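Local coordinates for protein phenylalanine hydroxylase (Colwellia psychrerythraea, PDB 2V27) that probably hydroxylates L-phenylalanine to L-tyrosine with tetrahydrobiopterin and dioxygen, using an active-site iron, at residues 30-35 with 123-128; 75-80 with 135-140; 144-149 with 156-161; 192-197 with 222-227. All coordinates share one frame; numbering follows the deposited sequence. Where two conformers were deposited one is given.

Contact 1: 30-35 with 123-128. With FE (Fe (III) ion), chain E.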
# COMPACT_ATOMS: atom_id res chain seq x y z
N GLU B 30 -2.06 12.80 23.71
CA GLU B 30 -0.87 12.28 23.03
C GLU B 30 -0.94 12.55 21.54
O GLU B 30 0.04 13.05 20.94
CB GLU B 30 -0.69 10.79 23.32
CG GLU B 30 -0.13 10.56 24.72
CD GLU B 30 0.17 9.11 25.03
OE1 GLU B 30 0.50 8.34 24.08
OE2 GLU B 30 0.07 8.75 26.23
N LEU B 31 -2.10 12.29 20.94
CA LEU B 31 -2.35 12.62 19.51
C LEU B 31 -2.18 14.11 19.19
O LEU B 31 -1.51 14.49 18.20
CB LEU B 31 -3.73 12.19 19.09
CG LEU B 31 -4.01 10.70 19.10
CD1 LEU B 31 -5.48 10.35 18.83
CD2 LEU B 31 -3.08 9.93 18.14
N PHE B 32 -2.69 14.97 20.06
CA PHE B 32 -2.66 16.42 19.87
C PHE B 32 -1.23 16.90 20.01
O PHE B 32 -0.70 17.62 19.13
CB PHE B 32 -3.54 17.09 20.94
CG PHE B 32 -3.95 18.49 20.61
CD1 PHE B 32 -5.21 18.72 20.08
CD2 PHE B 32 -3.10 19.59 20.81
CE1 PHE B 32 -5.64 19.98 19.77
CE2 PHE B 32 -3.52 20.88 20.47
CZ PHE B 32 -4.82 21.07 19.96
N THR B 33 -0.58 16.54 21.11
CA THR B 33 0.78 17.05 21.34
C THR B 33 1.75 16.64 20.23
O THR B 33 2.55 17.47 19.77
CB THR B 33 1.38 16.60 22.71
OG1 THR B 33 1.14 15.20 22.91
CG2 THR B 33 0.79 17.40 23.82
N ARG B 34 1.68 15.37 19.81
CA ARG B 34 2.55 14.88 18.72
C ARG B 34 2.25 15.61 17.40
O ARG B 34 3.16 15.92 16.66
CB ARG B 34 2.52 13.37 18.56
CG ARG B 34 1.36 12.83 17.80
CD ARG B 34 1.36 11.30 17.83
NE ARG B 34 0.36 10.81 16.90
CZ ARG B 34 0.14 9.54 16.61
NH1 ARG B 34 0.84 8.57 17.22
NH2 ARG B 34 -0.80 9.26 15.71
N GLN B 35 0.98 15.89 17.12
CA GLN B 35 0.64 16.49 15.84
C GLN B 35 0.95 17.96 15.79
O GLN B 35 1.39 18.46 14.77
CB GLN B 35 -0.83 16.25 15.48
CG GLN B 35 -1.08 16.39 13.96
CD GLN B 35 -0.39 15.30 13.11
OE1 GLN B 35 0.02 15.55 11.91
NE2 GLN B 35 -0.25 14.12 13.67
N GLU B 123 -11.36 13.97 12.77
CA GLU B 123 -12.35 14.96 12.30
C GLU B 123 -12.12 16.30 12.96
O GLU B 123 -12.15 17.31 12.25
CB GLU B 123 -13.80 14.49 12.60
CG GLU B 123 -14.15 13.07 12.11
CD GLU B 123 -14.21 12.91 10.61
OE1 GLU B 123 -13.76 13.83 9.85
OE2 GLU B 123 -14.73 11.85 10.17
N ILE B 124 -11.94 16.33 14.30
CA ILE B 124 -11.86 17.62 14.97
C ILE B 124 -10.50 18.29 14.74
O ILE B 124 -10.44 19.48 14.44
CB ILE B 124 -12.24 17.50 16.49
CG1 ILE B 124 -13.73 17.12 16.62
CG2 ILE B 124 -11.96 18.80 17.24
CD1 ILE B 124 -14.22 17.09 18.06
N PHE B 125 -9.41 17.52 14.87
CA PHE B 125 -8.11 18.10 14.62
C PHE B 125 -7.83 18.27 13.11
O PHE B 125 -7.30 19.33 12.66
CB PHE B 125 -7.03 17.25 15.29
CG PHE B 125 -5.69 17.92 15.29
CD1 PHE B 125 -5.23 18.62 16.42
CD2 PHE B 125 -4.90 17.77 14.19
CE1 PHE B 125 -3.95 19.26 16.38
CE2 PHE B 125 -3.67 18.36 14.13
CZ PHE B 125 -3.17 19.09 15.20
N GLY B 126 -8.17 17.26 12.32
CA GLY B 126 -7.84 17.32 10.90
C GLY B 126 -8.69 18.28 10.05
O GLY B 126 -8.16 18.92 9.12
N HIS B 127 -10.03 18.28 10.28
CA HIS B 127 -10.96 19.05 9.42
C HIS B 127 -11.56 20.31 10.05
O HIS B 127 -11.70 21.36 9.42
CB HIS B 127 -12.10 18.16 8.90
CG HIS B 127 -11.64 17.06 7.97
ND1 HIS B 127 -10.87 17.28 6.84
CD2 HIS B 127 -11.83 15.72 8.04
CE1 HIS B 127 -10.63 16.11 6.25
NE2 HIS B 127 -11.18 15.16 6.96
N CYS B 128 -11.92 20.22 11.33
CA CYS B 128 -12.71 21.31 11.90
C CYS B 128 -11.98 22.68 11.89
O CYS B 128 -12.63 23.72 11.70
CB CYS B 128 -13.19 20.92 13.30
SG CYS B 128 -14.57 19.78 13.20
FE FE E . -11.32 13.02 6.70
O HOH W 1 -13.29 12.89 7.41
O HOH W 2 -11.75 10.83 6.37
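Chi1 of -161° at Phe-32 and -170° at Phe-125 sets each ring opposite its own backbone N, and with these torsions the two rings meet between helix 22-38 and helix 120-131 as a T-shaped (edge-to-face) pair. Helix 120-131 supplies the two iron-binding histidines of the aromatic amino acid hydroxylase fold: His-127 binds the metal through NE2 and, together with His-122 and Glu-167, forms the facial triad of two histidines and one carboxylate. In the pair the CD1-CE1 rim of Phe-125 points at the face of Phe-32, with CD1 of Phe-125 3.6 Å from CE1 of Phe-32, ring centroids 5.2 Å apart and planes turned by 84°. Gln-35, one turn further along its helix, lays its aliphatic part against the CE2-CZ side of the same ring; its CG comes within 3.3 Å of Phe-125 CE2. Phe-125 thus meets two buried neighbours from one helix, while Phe-121 stacks on it from its own helix. Polar groups of helix 22-38 reach elsewhere, Glu-30 and Arg-34 forming salt bridges with Arg-109 and Asp-113. On the iron side, water 1 bound to the metal lies 2.7 Å from Glu-123 OE1 as a hydrogen-bond donor. The backbone here widens into a pi-type turn, in which Glu-123 O accepts from both His-127 N and Cys-128 N, each at 3.1 Å.

Contact 2: 75-80 with 135-140. With SO4 (sulfate ion), chain F.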
# COMPACT_ATOMS: atom_id res chain seq x y z
N THR B 75 -18.71 30.25 10.27
CA THR B 75 -19.21 29.92 8.92
C THR B 75 -20.61 29.29 8.89
O THR B 75 -21.09 28.92 7.80
CB THR B 75 -18.26 28.87 8.26
OG1 THR B 75 -18.26 27.73 9.13
CG2 THR B 75 -16.84 29.49 8.10
N GLY B 76 -21.26 29.15 10.05
CA GLY B 76 -22.59 28.56 10.06
C GLY B 76 -22.62 27.06 10.13
O GLY B 76 -23.70 26.42 10.09
N TRP B 77 -21.43 26.45 10.24
CA TRP B 77 -21.32 24.99 10.33
C TRP B 77 -21.54 24.47 11.74
O TRP B 77 -21.51 25.25 12.71
CB TRP B 77 -19.94 24.53 9.82
CG TRP B 77 -20.00 24.41 8.30
CD1 TRP B 77 -19.99 25.44 7.34
CD2 TRP B 77 -20.07 23.18 7.56
NE1 TRP B 77 -20.10 24.90 6.06
CE2 TRP B 77 -20.14 23.52 6.17
CE3 TRP B 77 -20.15 21.82 7.92
CZ2 TRP B 77 -20.23 22.54 5.16
CZ3 TRP B 77 -20.25 20.83 6.91
CH2 TRP B 77 -20.28 21.22 5.53
N GLU B 78 -21.76 23.15 11.88
CA GLU B 78 -21.76 22.48 13.19
C GLU B 78 -21.17 21.08 13.01
O GLU B 78 -21.13 20.55 11.85
CB GLU B 78 -23.18 22.33 13.75
CG GLU B 78 -24.12 21.53 12.81
CD GLU B 78 -25.58 21.67 13.21
OE1 GLU B 78 -26.08 20.73 13.84
OE2 GLU B 78 -26.20 22.71 12.84
N CYS B 79 -20.74 20.49 14.14
CA CYS B 79 -20.33 19.09 14.16
C CYS B 79 -21.59 18.29 14.41
O CYS B 79 -22.44 18.69 15.24
CB CYS B 79 -19.39 18.79 15.33
SG CYS B 79 -17.80 19.64 15.21
N TYR B 80 -21.70 17.15 13.77
CA TYR B 80 -22.93 16.37 13.85
C TYR B 80 -22.53 14.98 14.26
O TYR B 80 -21.85 14.27 13.51
CB TYR B 80 -23.59 16.38 12.47
CG TYR B 80 -24.90 15.64 12.35
CD1 TYR B 80 -26.11 16.36 12.39
CD2 TYR B 80 -24.94 14.28 12.14
CE1 TYR B 80 -27.32 15.71 12.24
CE2 TYR B 80 -26.16 13.62 12.01
CZ TYR B 80 -27.34 14.38 12.05
OH TYR B 80 -28.55 13.74 11.92
N SER B 135 -13.79 30.08 2.70
CA SER B 135 -13.56 29.36 1.41
C SER B 135 -13.67 27.84 1.56
O SER B 135 -14.35 27.15 0.75
CB SER B 135 -12.21 29.69 0.83
OG SER B 135 -12.22 31.00 0.29
N PHE B 136 -13.05 27.29 2.60
CA PHE B 136 -13.04 25.83 2.77
C PHE B 136 -14.46 25.35 3.14
O PHE B 136 -14.96 24.35 2.61
CB PHE B 136 -12.01 25.47 3.84
CG PHE B 136 -11.89 23.95 4.11
CD1 PHE B 136 -10.88 23.21 3.49
CD2 PHE B 136 -12.81 23.26 4.96
CE1 PHE B 136 -10.73 21.82 3.78
CE2 PHE B 136 -12.64 21.91 5.26
CZ PHE B 136 -11.62 21.17 4.64
N ALA B 137 -15.10 26.03 4.11
CA ALA B 137 -16.49 25.71 4.51
C ALA B 137 -17.48 25.78 3.32
O ALA B 137 -18.30 24.87 3.12
CB ALA B 137 -16.94 26.65 5.67
N ASN B 138 -17.41 26.86 2.55
CA ASN B 138 -18.36 27.03 1.43
C ASN B 138 -18.13 25.94 0.39
O ASN B 138 -19.07 25.45 -0.21
CB ASN B 138 -18.31 28.42 0.79
CG ASN B 138 -18.77 29.52 1.72
OD1 ASN B 138 -19.50 29.29 2.70
ND2 ASN B 138 -18.30 30.73 1.43
N TYR B 139 -16.88 25.57 0.15
CA TYR B 139 -16.57 24.50 -0.80
C TYR B 139 -17.16 23.17 -0.30
O TYR B 139 -17.75 22.41 -1.08
CB TYR B 139 -15.04 24.44 -1.01
CG TYR B 139 -14.58 23.18 -1.73
CD1 TYR B 139 -14.72 23.08 -3.12
CD2 TYR B 139 -14.03 22.11 -1.01
CE1 TYR B 139 -14.32 21.95 -3.79
CE2 TYR B 139 -13.63 20.95 -1.67
CZ TYR B 139 -13.79 20.86 -3.04
OH TYR B 139 -13.29 19.71 -3.68
N THR B 140 -17.02 22.88 0.99
CA THR B 140 -17.55 21.67 1.56
C THR B 140 -19.07 21.62 1.44
O THR B 140 -19.66 20.55 1.14
CB THR B 140 -17.04 21.51 3.00
OG1 THR B 140 -15.61 21.62 3.02
CG2 THR B 140 -17.45 20.20 3.62
S SO4 F . -31.15 16.45 11.33
O1 SO4 F . -30.41 15.30 10.73
O2 SO4 F . -31.84 15.90 12.52
O3 SO4 F . -30.25 17.55 11.72
O4 SO4 F . -32.12 16.94 10.30
O HOH W 3 -20.27 30.04 5.40
O HOH W 4 -20.50 27.02 4.09
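Asn-138 OD1 is reached by two waters that bridge helix 134-147 to the turn at 75-77: water 4, 2.8 Å from OD1, accepts from Trp-77 NE1 at 2.9 Å, and water 3, 2.9 Å from OD1, also lies within hydrogen-bonding distance of Thr-75 O. Beside this bridge the side chains touch directly. Ala-137 CB fits between Thr-75 and the pyrrole side of the indole, 3.7 Å from Thr-75 CB and 3.6 Å from Trp-77 NE1. Chi1 of -84° at Trp-77 turns CG opposite its carbonyl carbon and brings the far end of the ring to the next helical turn, where CH2 meets Thr-140 CG2 at 3.6 Å, obliquely. That methyl can face the indole because Thr-140 OG1 is turned back onto its own helix, bonding to Phe-136 O at 2.8 Å; this bond sets chi1 and with it the methyl. Thr-140 N reaches the same oxygen from the opposite face of the carbonyl plane. Gly-76, with phi at 86°, follows helix 64-75 and lets the chain turn into the strand. Thr-75 OG1 bonds to Leu-131 O of helix 120-131, and Trp-77 also packs on Leu-131. In the catalytic domain the contact therefore lies where helix 64-75 gives way to strand 78-82, paired in parallel with strand 99-103, against helix 134-147, whose other sides meet helices 152-167 and 233-237.

Contact 3: 144-149 with 156-161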
# COMPACT_ATOMS: atom_id res chain seq x y z
N GLY B 144 -21.28 18.94 -0.82
CA GLY B 144 -22.45 18.21 -0.36
C GLY B 144 -23.61 18.39 -1.34
O GLY B 144 -24.28 17.40 -1.68
N LYS B 145 -23.83 19.62 -1.80
CA LYS B 145 -24.91 19.84 -2.78
C LYS B 145 -24.69 19.08 -4.10
O LYS B 145 -25.65 18.64 -4.71
CB LYS B 145 -25.12 21.32 -3.00
CG LYS B 145 -25.73 21.97 -1.77
CD LYS B 145 -25.74 23.50 -1.93
CE LYS B 145 -26.42 24.20 -0.74
NZ LYS B 145 -26.26 25.72 -0.74
N MET B 146 -23.43 18.95 -4.53
CA MET B 146 -23.12 18.23 -5.77
C MET B 146 -23.60 16.78 -5.74
O MET B 146 -24.06 16.27 -6.76
CB MET B 146 -21.61 18.24 -6.04
CG MET B 146 -20.94 19.54 -6.31
SD MET B 146 -19.14 19.21 -6.37
CE MET B 146 -18.60 20.89 -6.15
N GLY B 147 -23.54 16.12 -4.59
CA GLY B 147 -23.89 14.70 -4.51
C GLY B 147 -25.36 14.37 -4.31
O GLY B 147 -25.76 13.21 -4.46
N LEU B 148 -26.18 15.38 -3.96
CA LEU B 148 -27.57 15.09 -3.57
C LEU B 148 -28.36 14.32 -4.63
O LEU B 148 -29.08 13.37 -4.29
CB LEU B 148 -28.31 16.37 -3.19
CG LEU B 148 -27.73 17.13 -1.98
CD1 LEU B 148 -28.48 18.47 -1.81
CD2 LEU B 148 -27.82 16.29 -0.71
N ASN B 149 -28.23 14.70 -5.90
CA ASN B 149 -28.89 13.91 -6.95
C ASN B 149 -27.96 13.14 -7.84
O ASN B 149 -28.34 12.79 -8.96
CB ASN B 149 -29.73 14.81 -7.81
CG ASN B 149 -30.98 15.22 -7.12
OD1 ASN B 149 -31.97 14.48 -7.11
ND2 ASN B 149 -30.94 16.40 -6.50
N VAL B 156 -18.87 8.30 -7.23
CA VAL B 156 -17.47 7.76 -7.25
C VAL B 156 -16.51 8.90 -7.66
O VAL B 156 -15.47 9.12 -7.00
CB VAL B 156 -17.27 6.49 -8.19
CG1 VAL B 156 -15.79 6.08 -8.33
CG2 VAL B 156 -18.11 5.29 -7.68
N PHE B 157 -16.89 9.67 -8.68
CA PHE B 157 -16.08 10.80 -9.14
C PHE B 157 -16.02 11.89 -8.11
O PHE B 157 -14.98 12.49 -7.91
CB PHE B 157 -16.63 11.33 -10.48
CG PHE B 157 -16.20 10.49 -11.67
CD1 PHE B 157 -15.04 10.83 -12.38
CD2 PHE B 157 -16.92 9.34 -12.05
CE1 PHE B 157 -14.58 10.04 -13.48
CE2 PHE B 157 -16.48 8.55 -13.13
CZ PHE B 157 -15.33 8.92 -13.85
N LEU B 158 -17.16 12.15 -7.45
CA LEU B 158 -17.20 13.16 -6.41
C LEU B 158 -16.28 12.74 -5.24
O LEU B 158 -15.48 13.54 -4.78
CB LEU B 158 -18.67 13.33 -5.93
CG LEU B 158 -19.58 13.99 -6.98
CD1 LEU B 158 -21.03 14.12 -6.42
CD2 LEU B 158 -18.98 15.34 -7.33
N ALA B 159 -16.39 11.50 -4.77
CA ALA B 159 -15.49 11.01 -3.71
C ALA B 159 -13.98 11.18 -4.05
O ALA B 159 -13.17 11.44 -3.16
CB ALA B 159 -15.81 9.54 -3.34
N ARG B 160 -13.64 11.05 -5.33
CA ARG B 160 -12.28 11.16 -5.83
C ARG B 160 -11.85 12.63 -5.69
O ARG B 160 -10.73 12.95 -5.19
CB ARG B 160 -12.20 10.65 -7.29
CG ARG B 160 -10.85 10.82 -7.97
CD ARG B 160 -10.91 10.20 -9.39
NE ARG B 160 -11.10 8.75 -9.36
CZ ARG B 160 -12.06 8.12 -10.02
NH1 ARG B 160 -12.90 8.80 -10.81
NH2 ARG B 160 -12.17 6.80 -9.86
N LEU B 161 -12.73 13.55 -6.09
CA LEU B 161 -12.51 14.97 -5.90
C LEU B 161 -12.27 15.31 -4.40
O LEU B 161 -11.32 16.02 -4.05
CB LEU B 161 -13.68 15.81 -6.45
CG LEU B 161 -13.58 17.34 -6.22
CD1 LEU B 161 -12.27 18.02 -6.77
CD2 LEU B 161 -14.85 18.04 -6.81
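Flat groups stand behind the meeting of Met-146 with Leu-158, not within it: on helix 152-167 Arg-160 NH1 lies 3.3 Å above one face of the Phe-157 ring, displaced toward the rim, and Phe-157 CD1 lies in plane at the edge of the guanidinium. NH1 of that arginine also bonds to Leu-211 O, while Phe-157 packs on helix 241-254. Toward the partner helix no hydrogen bond is made within the two segments; Leu-158 meets main chain and a thioether. With its CG turned opposite the carbonyl carbon (chi1 -70°), it sends its two methyls to different targets. CD1 rests on the main chain of helix 134-147 at Gly-147, 3.5 Å from Gly-147 CA and 3.7 Å from Met-146 O. CD2 meets the thioether instead, 4.0 Å from Met-146 SD. The methionine chain runs extended beyond CG and crosses the leucine at a slant, so its sulfur passes on toward the next turn, where Leu-161 CD2 lies at 4.5 Å. Gly-147 O is taken by Arg-155, which ties the end of the first helix to the second. Two consecutive helices running roughly antiparallel through a short connection make this a helical hairpin, closed near its loop by a leucine-glycine contact; it belongs to the helical catalytic domain of the hydroxylases, and its second helix ends at the iron ligand Glu-167.

Contact 4: 192-197 with 222-227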
# COMPACT_ATOMS: atom_id res chain seq x y z
N ASP B 192 4.70 13.50 7.28
CA ASP B 192 6.12 13.37 6.92
C ASP B 192 6.21 12.97 5.44
O ASP B 192 6.99 13.54 4.69
CB ASP B 192 6.76 12.28 7.77
CG ASP B 192 8.26 12.09 7.48
OD1 ASP B 192 8.70 10.93 7.55
OD2 ASP B 192 9.00 13.06 7.29
N TYR B 193 5.39 12.03 5.01
CA TYR B 193 5.49 11.49 3.65
C TYR B 193 5.09 12.59 2.65
O TYR B 193 5.79 12.84 1.66
CB TYR B 193 4.59 10.27 3.55
CG TYR B 193 4.46 9.68 2.17
CD1 TYR B 193 5.35 8.68 1.68
CD2 TYR B 193 3.37 10.05 1.37
CE1 TYR B 193 5.15 8.12 0.39
CE2 TYR B 193 3.17 9.52 0.10
CZ TYR B 193 4.06 8.54 -0.39
OH TYR B 193 3.84 7.99 -1.65
N ALA B 194 3.98 13.28 2.91
CA ALA B 194 3.49 14.34 2.02
C ALA B 194 4.50 15.47 1.89
O ALA B 194 4.65 16.01 0.79
CB ALA B 194 2.12 14.88 2.51
N MET B 195 5.21 15.80 2.98
CA MET B 195 6.16 16.92 2.89
C MET B 195 7.50 16.48 2.35
O MET B 195 8.16 17.29 1.72
CB MET B 195 6.35 17.54 4.27
CG MET B 195 5.07 18.22 4.79
SD MET B 195 4.51 19.63 3.78
CE MET B 195 3.38 18.86 2.60
N ASN B 196 7.91 15.27 2.68
CA ASN B 196 9.34 14.91 2.55
C ASN B 196 9.68 13.83 1.52
O ASN B 196 10.85 13.70 1.14
CB ASN B 196 9.94 14.53 3.90
CG ASN B 196 9.93 15.70 4.85
OD1 ASN B 196 10.32 16.79 4.46
ND2 ASN B 196 9.45 15.49 6.06
N ASN B 197 8.69 13.01 1.14
CA ASN B 197 9.04 11.84 0.32
C ASN B 197 9.41 12.37 -1.04
O ASN B 197 8.63 13.11 -1.65
CB ASN B 197 7.87 10.85 0.22
CG ASN B 197 8.28 9.61 -0.60
OD1 ASN B 197 8.36 9.69 -1.83
ND2 ASN B 197 8.66 8.57 0.07
N PRO B 222 0.60 7.82 -4.36
CA PRO B 222 1.60 8.13 -5.38
C PRO B 222 1.47 9.52 -5.99
O PRO B 222 2.46 10.04 -6.56
CB PRO B 222 1.41 7.03 -6.45
CG PRO B 222 0.03 6.50 -6.22
CD PRO B 222 -0.40 6.82 -4.80
N ILE B 223 0.32 10.16 -5.79
CA ILE B 223 0.03 11.44 -6.45
C ILE B 223 -0.73 12.35 -5.47
O ILE B 223 -1.68 11.91 -4.82
CB ILE B 223 -0.90 11.24 -7.67
CG1 ILE B 223 -0.22 10.42 -8.75
CG2 ILE B 223 -1.32 12.60 -8.23
CD1 ILE B 223 -1.21 9.93 -9.81
N TYR B 224 -0.29 13.62 -5.41
CA TYR B 224 -1.02 14.69 -4.69
C TYR B 224 -1.32 15.80 -5.66
O TYR B 224 -0.54 16.02 -6.65
CB TYR B 224 -0.15 15.28 -3.56
CG TYR B 224 0.07 14.32 -2.42
CD1 TYR B 224 0.94 13.24 -2.54
CD2 TYR B 224 -0.68 14.42 -1.22
CE1 TYR B 224 1.10 12.29 -1.50
CE2 TYR B 224 -0.48 13.52 -0.15
CZ TYR B 224 0.41 12.46 -0.33
OH TYR B 224 0.65 11.50 0.63
N TYR B 225 -2.40 16.54 -5.39
CA TYR B 225 -2.70 17.77 -6.15
C TYR B 225 -2.57 19.01 -5.27
O TYR B 225 -2.97 19.03 -4.11
CB TYR B 225 -4.08 17.72 -6.80
CG TYR B 225 -4.08 16.71 -7.91
CD1 TYR B 225 -4.54 15.40 -7.68
CD2 TYR B 225 -3.63 17.05 -9.20
CE1 TYR B 225 -4.54 14.44 -8.73
CE2 TYR B 225 -3.64 16.12 -10.25
CZ TYR B 225 -4.09 14.81 -10.03
OH TYR B 225 -4.08 13.86 -11.06
N MET B 226 -1.98 20.05 -5.85
CA MET B 226 -1.67 21.27 -5.12
C MET B 226 -2.46 22.48 -5.61
O MET B 226 -2.39 22.82 -6.80
CB MET B 226 -0.19 21.58 -5.25
CG MET B 226 0.74 20.40 -4.85
SD MET B 226 2.49 20.91 -4.94
CE MET B 226 2.71 20.99 -6.70
N LEU B 227 -3.16 23.13 -4.69
CA LEU B 227 -3.63 24.51 -4.92
C LEU B 227 -2.49 25.47 -4.59
O LEU B 227 -1.44 25.04 -4.15
CB LEU B 227 -4.85 24.82 -4.01
CG LEU B 227 -6.03 23.83 -4.01
CD1 LEU B 227 -7.02 24.25 -2.88
CD2 LEU B 227 -6.74 23.77 -5.34
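Tyr-193 and Tyr-224 meet edge to edge where helix 188-196 packs on the mixed four-stranded sheet of the hydroxylase domain. The phenol oxygen of Tyr-224 lies in the plane of the Tyr-193 ring, 3.2 Å from both CD2 and CE2, so two ring C-H groups face one OH. In return Tyr-193 CE2 sits near the plane of the Tyr-224 ring, at 3.8 Å from its CE1. No hydrogen bond joins the two side chains; the fit is one of ring rims that slant across each other. Ala-194, the next helix residue, touches the other side of the phenol, its CB being 4.0 Å from Tyr-224 CE2, so the end of Tyr-224 rests between two successive residues of the helix. Torsions set up this meeting: Tyr-193, CG opposite its backbone N (chi1 173°), swings its ring out from the helix toward the strand, and Tyr-224 leans off its strand with chi1 -70°. Further out, Tyr-193 OH is held by Gln-221 O, just ahead of strand 223-227. That strand is an inner one, flanked by 170-173 and 201-204, and Leu-170 and Val-200 pack on Tyr-224. Strand 201-204 also grips the end of the helix, since Arg-202 NH2 bonds to the carbonyls of both Ala-194 and Asn-197; Asp-199 of the second protein chain packs on Asn-197. On the exposed helix face, Asn-196 ND2 donates to Asp-192 OD2 at 2.8 Å, nearly straight at 159° and on the anti side of the carboxylate.

From the N terminus, helix 22-38 opens contact 1 and the turn after helix 64-75 opens contact 2; both loops then close in the same order, on helix 120-131 and on the following helix 134-147, so the two contacts cross. They touch where Cys-79 and Cys-128 pack. Contact 3 is short and follows in series, folding helix 152-167 back on helix 134-147, which contact 2 also uses; Tyr-139 against Leu-161 joins these two. Contact 4 comes last, closing the loop from helix 188-196 to strand 223-227. Contacts 1 and 2 tie together elements around helix 120-131, contact 3 pairs the helix ending at Glu-167 with its predecessor, and contact 4 joins a helix to the mixed sheet.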